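Side-chain contacts in probable 2-hydroxyhepta-2,4-diene-1,7-dioate isomerase (Thermus thermophilus, PDB 2DFU), which probably isomerises 2-hydroxyhepta-2,4-diene-1,7-dioate as a metal-dependent member of the fumarylacetoacetate hydrolase family: residues 103-108 with 165-170; 109-114 with 254-259. All coordinates share one frame; numbering follows the deposited sequence.

Contact 1: 103-108 with 165-170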
ATOM      1  N   PRO A 103     -14.995  -4.866 -12.289  1.00 33.78           N
ATOM      2  CA  PRO A 103     -16.280  -4.176 -12.417  1.00 34.91           C
ATOM      3  C   PRO A 103     -16.106  -2.762 -12.963  1.00 34.66           C
ATOM      4  O   PRO A 103     -15.213  -2.044 -12.529  1.00 34.46           O
ATOM      5  CB  PRO A 103     -16.806  -4.153 -10.980  1.00 35.73           C
ATOM      6  CG  PRO A 103     -16.147  -5.337 -10.344  1.00 35.48           C
ATOM      7  CD  PRO A 103     -14.749  -5.263 -10.893  1.00 34.09           C
ATOM      8  N   TYR A 104     -16.934  -2.363 -13.924  1.00 34.98           N
ATOM      9  CA  TYR A 104     -16.841  -1.001 -14.432  1.00 35.89           C
ATOM     10  C   TYR A 104     -17.499  -0.204 -13.302  1.00 37.65           C
ATOM     11  O   TYR A 104     -18.707  -0.302 -13.090  1.00 39.32           O
ATOM     12  CB  TYR A 104     -17.622  -0.841 -15.736  1.00 33.01           C
ATOM     13  CG  TYR A 104     -17.272   0.439 -16.453  1.00 32.78           C
ATOM     14  CD1 TYR A 104     -17.499   1.675 -15.856  1.00 31.64           C
ATOM     15  CD2 TYR A 104     -16.657   0.412 -17.705  1.00 32.91           C
ATOM     16  CE1 TYR A 104     -17.117   2.856 -16.480  1.00 34.25           C
ATOM     17  CE2 TYR A 104     -16.269   1.586 -18.341  1.00 34.01           C
ATOM     18  CZ  TYR A 104     -16.501   2.804 -17.720  1.00 33.94           C
ATOM     19  OH  TYR A 104     -16.094   3.968 -18.324  1.00 36.84           O
ATOM     20  N   PRO A 105     -16.709   0.587 -12.561  1.00 38.00           N
ATOM     21  CA  PRO A 105     -17.175   1.396 -11.432  1.00 39.48           C
ATOM     22  C   PRO A 105     -18.284   2.402 -11.680  1.00 40.28           C
ATOM     23  O   PRO A 105     -18.463   2.907 -12.786  1.00 38.98           O
ATOM     24  CB  PRO A 105     -15.898   2.078 -10.941  1.00 39.59           C
ATOM     25  CG  PRO A 105     -14.811   1.180 -11.426  1.00 40.56           C
ATOM     26  CD  PRO A 105     -15.282   0.839 -12.804  1.00 37.75           C
ATOM     27  N   PHE A 106     -19.017   2.695 -10.613  1.00 41.12           N
ATOM     28  CA  PHE A 106     -20.106   3.649 -10.668  1.00 41.46           C
ATOM     29  C   PHE A 106     -19.567   5.068 -10.670  1.00 39.22           C
ATOM     30  O   PHE A 106     -20.153   5.948 -11.294  1.00 36.48           O
ATOM     31  CB  PHE A 106     -21.030   3.464  -9.461  1.00 46.66           C
ATOM     32  CG  PHE A 106     -22.082   4.531  -9.338  1.00 53.79           C
ATOM     33  CD1 PHE A 106     -23.061   4.680 -10.318  1.00 56.05           C
ATOM     34  CD2 PHE A 106     -22.077   5.409  -8.256  1.00 56.04           C
ATOM     35  CE1 PHE A 106     -24.020   5.691 -10.223  1.00 58.26           C
ATOM     36  CE2 PHE A 106     -23.031   6.423  -8.153  1.00 57.81           C
ATOM     37  CZ  PHE A 106     -24.002   6.565  -9.138  1.00 57.84           C
ATOM     38  N   PHE A 107     -18.442   5.279  -9.985  1.00 37.80           N
ATOM     39  CA  PHE A 107     -17.837   6.608  -9.862  1.00 37.64           C
ATOM     40  C   PHE A 107     -17.108   7.166 -11.083  1.00 37.83           C
ATOM     41  O   PHE A 107     -16.644   8.310 -11.064  1.00 38.32           O
ATOM     42  CB  PHE A 107     -16.891   6.641  -8.649  1.00 38.53           C
ATOM     43  CG  PHE A 107     -15.653   5.784  -8.806  1.00 37.40           C
ATOM     44  CD1 PHE A 107     -14.565   6.231  -9.557  1.00 36.79           C
ATOM     45  CD2 PHE A 107     -15.579   4.528  -8.203  1.00 36.37           C
ATOM     46  CE1 PHE A 107     -13.419   5.439  -9.707  1.00 35.54           C
ATOM     47  CE2 PHE A 107     -14.441   3.732  -8.348  1.00 36.68           C
ATOM     48  CZ  PHE A 107     -13.359   4.189  -9.103  1.00 34.44           C
ATOM     49  N   THR A 108     -17.002   6.380 -12.144  1.00 37.56           N
ATOM     50  CA  THR A 108     -16.305   6.854 -13.331  1.00 37.95           C
ATOM     51  C   THR A 108     -17.051   6.547 -14.617  1.00 38.00           C
ATOM     52  O   THR A 108     -17.950   5.713 -14.652  1.00 37.69           O
ATOM     53  CB  THR A 108     -14.892   6.226 -13.441  1.00 38.41           C
ATOM     54  OG1 THR A 108     -14.171   6.831 -14.525  1.00 37.30           O
ATOM     55  CG2 THR A 108     -14.995   4.725 -13.695  1.00 37.63           C
ATOM     56  N   ASP A 165     -10.874  -1.251  -6.113  1.00 29.27           N
ATOM     57  CA  ASP A 165     -10.843  -2.711  -6.113  1.00 28.60           C
ATOM     58  C   ASP A 165     -10.724  -3.278  -7.533  1.00 27.75           C
ATOM     59  O   ASP A 165     -11.372  -2.793  -8.453  1.00 26.73           O
ATOM     60  CB  ASP A 165     -12.106  -3.282  -5.451  1.00 29.31           C
ATOM     61  CG  ASP A 165     -12.137  -3.057  -3.943  1.00 32.40           C
ATOM     62  OD1 ASP A 165     -11.080  -2.751  -3.351  1.00 30.12           O
ATOM     63  OD2 ASP A 165     -13.219  -3.206  -3.346  1.00 34.39           O
ATOM     64  N   LYS A 166      -9.893  -4.305  -7.686  1.00 26.78           N
ATOM     65  CA  LYS A 166      -9.659  -4.978  -8.965  1.00 27.46           C
ATOM     66  C   LYS A 166      -9.019  -4.123 -10.061  1.00 26.91           C
ATOM     67  O   LYS A 166      -9.060  -4.494 -11.234  1.00 28.71           O
ATOM     68  CB  LYS A 166     -10.964  -5.581  -9.516  1.00 27.44           C
ATOM     69  CG  LYS A 166     -11.855  -6.277  -8.493  1.00 28.67           C
ATOM     70  CD  LYS A 166     -11.122  -7.319  -7.649  1.00 28.72           C
ATOM     71  CE  LYS A 166     -12.086  -7.925  -6.624  1.00 30.26           C
ATOM     72  NZ  LYS A 166     -11.451  -8.927  -5.739  1.00 30.66           N
ATOM     73  N   PHE A 167      -8.438  -2.979  -9.707  1.00 27.58           N
ATOM     74  CA  PHE A 167      -7.797  -2.150 -10.728  1.00 26.49           C
ATOM     75  C   PHE A 167      -6.410  -2.647 -11.112  1.00 27.93           C
ATOM     76  O   PHE A 167      -5.635  -1.929 -11.748  1.00 29.64           O
ATOM     77  CB  PHE A 167      -7.720  -0.693 -10.274  1.00 26.07           C
ATOM     78  CG  PHE A 167      -8.925   0.127 -10.661  1.00 28.55           C
ATOM     79  CD1 PHE A 167     -10.165  -0.479 -10.869  1.00 28.16           C
ATOM     80  CD2 PHE A 167      -8.821   1.509 -10.800  1.00 28.87           C
ATOM     81  CE1 PHE A 167     -11.286   0.280 -11.211  1.00 30.20           C
ATOM     82  CE2 PHE A 167      -9.936   2.280 -11.141  1.00 30.39           C
ATOM     83  CZ  PHE A 167     -11.171   1.663 -11.347  1.00 30.70           C
ATOM     84  N   LEU A 168      -6.087  -3.879 -10.735  1.00 27.14           N
ATOM     85  CA  LEU A 168      -4.785  -4.423 -11.089  1.00 28.89           C
ATOM     86  C   LEU A 168      -4.754  -5.918 -11.390  1.00 28.41           C
ATOM     87  O   LEU A 168      -4.308  -6.721 -10.565  1.00 29.46           O
ATOM     88  CB  LEU A 168      -3.742  -4.107 -10.006  1.00 26.89           C
ATOM     89  CG  LEU A 168      -2.307  -4.531 -10.373  1.00 30.34           C
ATOM     90  CD1 LEU A 168      -1.840  -3.776 -11.621  1.00 28.46           C
ATOM     91  CD2 LEU A 168      -1.367  -4.265  -9.207  1.00 27.69           C
ATOM     92  N   PRO A 169      -5.271  -6.318 -12.562  1.00 29.02           N
ATOM     93  CA  PRO A 169      -5.236  -7.745 -12.898  1.00 27.51           C
ATOM     94  C   PRO A 169      -3.733  -8.050 -12.967  1.00 27.88           C
ATOM     95  O   PRO A 169      -2.969  -7.242 -13.503  1.00 27.39           O
ATOM     96  CB  PRO A 169      -5.892  -7.787 -14.278  1.00 26.57           C
ATOM     97  CG  PRO A 169      -6.897  -6.676 -14.206  1.00 27.59           C
ATOM     98  CD  PRO A 169      -6.108  -5.567 -13.518  1.00 29.91           C
ATOM     99  N   LEU A 170      -3.297  -9.184 -12.427  1.00 28.26           N
ATOM    100  CA  LEU A 170      -1.868  -9.490 -12.437  1.00 27.01           C
ATOM    101  C   LEU A 170      -1.605 -10.976 -12.633  1.00 26.25           C
ATOM    102  O   LEU A 170      -2.168 -11.807 -11.922  1.00 23.63           O
ATOM    103  CB  LEU A 170      -1.231  -9.026 -11.119  1.00 27.31           C
ATOM    104  CG  LEU A 170       0.297  -9.054 -11.017  1.00 24.95           C
ATOM    105  CD1 LEU A 170       0.867  -7.794 -11.654  1.00 27.94           C
ATOM    106  CD2 LEU A 170       0.713  -9.130  -9.561  1.00 27.85           C
TER
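Following D165, which hydrogen-bonds T218 of the second subunit, K166 meets the ring of P103 with the base of its side chain: its CG lies 3.9 Å from P103 CD, and CB is about as near. A bend at chi2 (-52°) takes the rest of the chain away from the proline, so that NZ forms a salt bridge with E100. F167, the next residue, reaches across the contact with the far end of its ring. Its CE1 is 3.6 Å from P105 CG, which lies at the ring edge, in the ring plane. At its tip, F167 CZ also comes within 4.0 Å of F107 CZ, the two ring planes oblique to each other. P105 also serves F107, placing its CB 3.4 Å above one face of that ring, toward the rim. One proline thus links two phenylalanines, a purely apolar meeting without a hydrogen bond across it. F107 continues onto F216 of the second subunit. F167 packs on I146 of strand 137-148, while the strand that begins at L168 runs between strands 86-87 and 137-148, and strand 102-104 borders strand 250-259 in the five-stranded sheet.

Contact 2: 109-114 with 254-259; sequences EELHYE and TLIGPK
K259 approaches E109 with its ammonium end, and the whole length of the lysine explains how it gets there. CB starts the chain beside Y104, and with CG nearly anti to the backbone N (chi1 -157°) the side chain runs out along that residue, CG passing against the tyrosine ring. CD carries it beyond the ring. CE comes near the carbonyl oxygen of P105, and the last torsion, 57°, turns NZ in to that oxygen, with which it forms a hydrogen bond. A weak second one joins NZ to T108 O. With the amine engaged by these carbonyls, the nearest part of E109 is its aliphatic CG, E109 CG to K259 NZ measuring 4.2 Å. E109 OE2 remains 5.0 Å from K259 NZ, too far for a salt bridge, although the opposite charges probably still attract.

Deeper in, L111 and I256 meet by single methyl groups, L111 CD2 to I256 CG2 at 4.4 Å, a loose apolar touch. The other leucine methyl, CD1, turns to F167. Nearby, H112 ND1 donates to E110 O at 3.1 Å, with the oxygen in the imidazole plane but the donor above the carbonyl plane; this bond restrains the ring's rotation.

The loop leading into strand 111-121 and the start of that strand thus lie beside the end of strand 250-259, with no hydrogen bond between the two segments. Such side-chain contact is consistent with the beta-rich architecture of the fumarylacetoacetate hydrolase fold.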
ATOM      1  N   GLU A 109     -16.664   7.242 -15.675  1.00 39.95           N
ATOM      2  CA  GLU A 109     -17.244   7.026 -16.987  1.00 44.57           C
ATOM      3  C   GLU A 109     -16.098   7.141 -17.976  1.00 43.73           C
ATOM      4  O   GLU A 109     -16.301   7.335 -19.173  1.00 42.53           O
ATOM      5  CB  GLU A 109     -18.328   8.070 -17.270  1.00 48.05           C
ATOM      6  CG  GLU A 109     -19.527   7.922 -16.346  1.00 55.46           C
ATOM      7  CD  GLU A 109     -20.680   8.829 -16.721  1.00 61.73           C
ATOM      8  OE1 GLU A 109     -20.514  10.067 -16.642  1.00 65.76           O
ATOM      9  OE2 GLU A 109     -21.753   8.302 -17.097  1.00 63.91           O
ATOM     10  N   GLU A 110     -14.882   7.001 -17.451  1.00 44.43           N
ATOM     11  CA  GLU A 110     -13.676   7.107 -18.261  1.00 44.57           C
ATOM     12  C   GLU A 110     -12.645   6.056 -17.844  1.00 43.08           C
ATOM     13  O   GLU A 110     -11.532   6.388 -17.434  1.00 43.42           O
ATOM     14  CB  GLU A 110     -13.087   8.509 -18.103  1.00 47.27           C
ATOM     15  CG  GLU A 110     -12.361   9.015 -19.328  1.00 55.68           C
ATOM     16  CD  GLU A 110     -13.276   9.127 -20.530  1.00 57.89           C
ATOM     17  OE1 GLU A 110     -14.245   9.918 -20.470  1.00 59.71           O
ATOM     18  OE2 GLU A 110     -13.029   8.420 -21.533  1.00 61.02           O
ATOM     19  N   LEU A 111     -13.025   4.786 -17.947  1.00 40.40           N
ATOM     20  CA  LEU A 111     -12.138   3.686 -17.581  1.00 37.72           C
ATOM     21  C   LEU A 111     -11.226   3.344 -18.757  1.00 36.04           C
ATOM     22  O   LEU A 111     -11.707   3.087 -19.863  1.00 36.90           O
ATOM     23  CB  LEU A 111     -12.958   2.451 -17.199  1.00 35.01           C
ATOM     24  CG  LEU A 111     -12.224   1.417 -16.346  1.00 35.26           C
ATOM     25  CD1 LEU A 111     -11.985   1.993 -14.946  1.00 32.83           C
ATOM     26  CD2 LEU A 111     -13.044   0.143 -16.258  1.00 36.30           C
ATOM     27  N   HIS A 112      -9.919   3.337 -18.513  1.00 35.01           N
ATOM     28  CA  HIS A 112      -8.934   3.041 -19.550  1.00 34.49           C
ATOM     29  C   HIS A 112      -7.993   1.895 -19.192  1.00 35.37           C
ATOM     30  O   HIS A 112      -7.741   1.630 -18.012  1.00 34.61           O
ATOM     31  CB  HIS A 112      -8.095   4.283 -19.849  1.00 36.33           C
ATOM     32  CG  HIS A 112      -8.828   5.351 -20.600  1.00 39.72           C
ATOM     33  ND1 HIS A 112      -9.912   6.021 -20.076  1.00 41.24           N
ATOM     34  CD2 HIS A 112      -8.621   5.875 -21.831  1.00 40.70           C
ATOM     35  CE1 HIS A 112     -10.339   6.915 -20.951  1.00 42.72           C
ATOM     36  NE2 HIS A 112      -9.572   6.847 -22.025  1.00 41.24           N
ATOM     37  N   TYR A 113      -7.472   1.229 -20.223  1.00 35.34           N
ATOM     38  CA  TYR A 113      -6.540   0.115 -20.053  1.00 34.86           C
ATOM     39  C   TYR A 113      -5.101   0.526 -20.366  1.00 34.12           C
ATOM     40  O   TYR A 113      -4.857   1.378 -21.219  1.00 32.68           O
ATOM     41  CB  TYR A 113      -6.934  -1.057 -20.957  1.00 34.81           C
ATOM     42  CG  TYR A 113      -7.098  -0.689 -22.421  1.00 35.54           C
ATOM     43  CD1 TYR A 113      -5.996  -0.578 -23.271  1.00 36.40           C
ATOM     44  CD2 TYR A 113      -8.365  -0.425 -22.949  1.00 37.03           C
ATOM     45  CE1 TYR A 113      -6.153  -0.207 -24.618  1.00 35.20           C
ATOM     46  CE2 TYR A 113      -8.535  -0.056 -24.280  1.00 36.93           C
ATOM     47  CZ  TYR A 113      -7.431   0.054 -25.110  1.00 37.38           C
ATOM     48  OH  TYR A 113      -7.624   0.446 -26.416  1.00 36.73           O
ATOM     49  N   GLU A 114      -4.160  -0.096 -19.667  1.00 33.69           N
ATOM     50  CA  GLU A 114      -2.739   0.164 -19.847  1.00 34.04           C
ATOM     51  C   GLU A 114      -1.976  -1.135 -19.562  1.00 34.24           C
ATOM     52  O   GLU A 114      -1.816  -1.514 -18.398  1.00 34.71           O
ATOM     53  CB  GLU A 114      -2.283   1.272 -18.879  1.00 36.19           C
ATOM     54  CG  GLU A 114      -2.856   2.658 -19.180  1.00 38.84           C
ATOM     55  CD  GLU A 114      -2.533   3.704 -18.106  1.00 43.41           C
ATOM     56  OE1 GLU A 114      -1.586   3.500 -17.316  1.00 45.46           O
ATOM     57  OE2 GLU A 114      -3.221   4.750 -18.060  1.00 43.99           O
ATOM     58  N   THR A 254      -7.823 -10.917 -18.934  1.00 27.85           N
ATOM     59  CA  THR A 254      -8.727 -10.286 -17.990  1.00 30.43           C
ATOM     60  C   THR A 254      -9.925  -9.736 -18.751  1.00 31.68           C
ATOM     61  O   THR A 254      -9.952  -9.762 -19.983  1.00 33.80           O
ATOM     62  CB  THR A 254      -8.034  -9.147 -17.205  1.00 28.76           C
ATOM     63  OG1 THR A 254      -8.907  -8.690 -16.167  1.00 28.25           O
ATOM     64  CG2 THR A 254      -7.712  -7.986 -18.116  1.00 31.67           C
ATOM     65  N   LEU A 255     -10.925  -9.251 -18.027  1.00 33.18           N
ATOM     66  CA  LEU A 255     -12.109  -8.715 -18.680  1.00 34.46           C
ATOM     67  C   LEU A 255     -12.868  -7.732 -17.805  1.00 33.77           C
ATOM     68  O   LEU A 255     -12.765  -7.752 -16.572  1.00 33.64           O
ATOM     69  CB  LEU A 255     -13.035  -9.859 -19.116  1.00 36.75           C
ATOM     70  CG  LEU A 255     -13.644 -10.773 -18.053  1.00 38.64           C
ATOM     71  CD1 LEU A 255     -14.693 -10.021 -17.253  1.00 42.35           C
ATOM     72  CD2 LEU A 255     -14.290 -11.959 -18.729  1.00 42.34           C
ATOM     73  N   ILE A 256     -13.636  -6.870 -18.456  1.00 32.54           N
ATOM     74  CA  ILE A 256     -14.414  -5.874 -17.753  1.00 31.97           C
ATOM     75  C   ILE A 256     -15.823  -6.380 -17.497  1.00 33.97           C
ATOM     76  O   ILE A 256     -16.495  -6.887 -18.403  1.00 32.64           O
ATOM     77  CB  ILE A 256     -14.488  -4.577 -18.558  1.00 31.56           C
ATOM     78  CG1 ILE A 256     -13.088  -4.193 -19.036  1.00 30.93           C
ATOM     79  CG2 ILE A 256     -15.073  -3.462 -17.692  1.00 31.87           C
ATOM     80  CD1 ILE A 256     -12.080  -4.010 -17.902  1.00 31.42           C
ATOM     81  N   GLY A 257     -16.264  -6.245 -16.252  1.00 35.06           N
ATOM     82  CA  GLY A 257     -17.598  -6.682 -15.894  1.00 35.72           C
ATOM     83  C   GLY A 257     -18.628  -5.601 -16.160  1.00 37.18           C
ATOM     84  O   GLY A 257     -18.285  -4.532 -16.671  1.00 32.99           O
ATOM     85  N   PRO A 258     -19.908  -5.852 -15.822  1.00 38.88           N
ATOM     86  CA  PRO A 258     -21.022  -4.912 -16.013  1.00 39.16           C
ATOM     87  C   PRO A 258     -20.813  -3.638 -15.205  1.00 39.92           C
ATOM     88  O   PRO A 258     -20.134  -3.660 -14.177  1.00 39.96           O
ATOM     89  CB  PRO A 258     -22.231  -5.702 -15.510  1.00 39.65           C
ATOM     90  CG  PRO A 258     -21.833  -7.133 -15.759  1.00 42.31           C
ATOM     91  CD  PRO A 258     -20.398  -7.139 -15.297  1.00 39.11           C
ATOM     92  N   LYS A 259     -21.393  -2.527 -15.656  1.00 40.80           N
ATOM     93  CA  LYS A 259     -21.234  -1.283 -14.917  1.00 41.47           C
ATOM     94  C   LYS A 259     -21.991  -1.399 -13.609  1.00 42.16           C
ATOM     95  O   LYS A 259     -23.113  -1.892 -13.579  1.00 41.70           O
ATOM     96  CB  LYS A 259     -21.772  -0.078 -15.696  1.00 42.97           C
ATOM     97  CG  LYS A 259     -21.122   1.231 -15.230  1.00 44.04           C
ATOM     98  CD  LYS A 259     -22.132   2.328 -14.973  1.00 43.93           C
ATOM     99  CE  LYS A 259     -21.524   3.463 -14.144  1.00 41.16           C
ATOM    100  NZ  LYS A 259     -20.322   4.073 -14.765  1.00 37.51           N
TER

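In the fold
The centres of contacts 1 and 2 lie about 7 Å apart, on the same side of the chain's centre. Along the chain their segments alternate: 103-108 leads straight into 109-114, then come 165-170 and finally 254-259. Strand 102-104 is the parallel neighbour of 250-259 in the five-stranded sheet, whereas 111-121 and 168-175 both pair with 137-148. Two hydrogen bonds link the contacts directly: Y104 OH with L111 N (3.2 Å), and P105 O with K259 NZ. Together the two neighbouring contacts join the five-stranded sheet to the strands around 137-148 inside the family's C-terminal region, reaching the second subunit at contact 1.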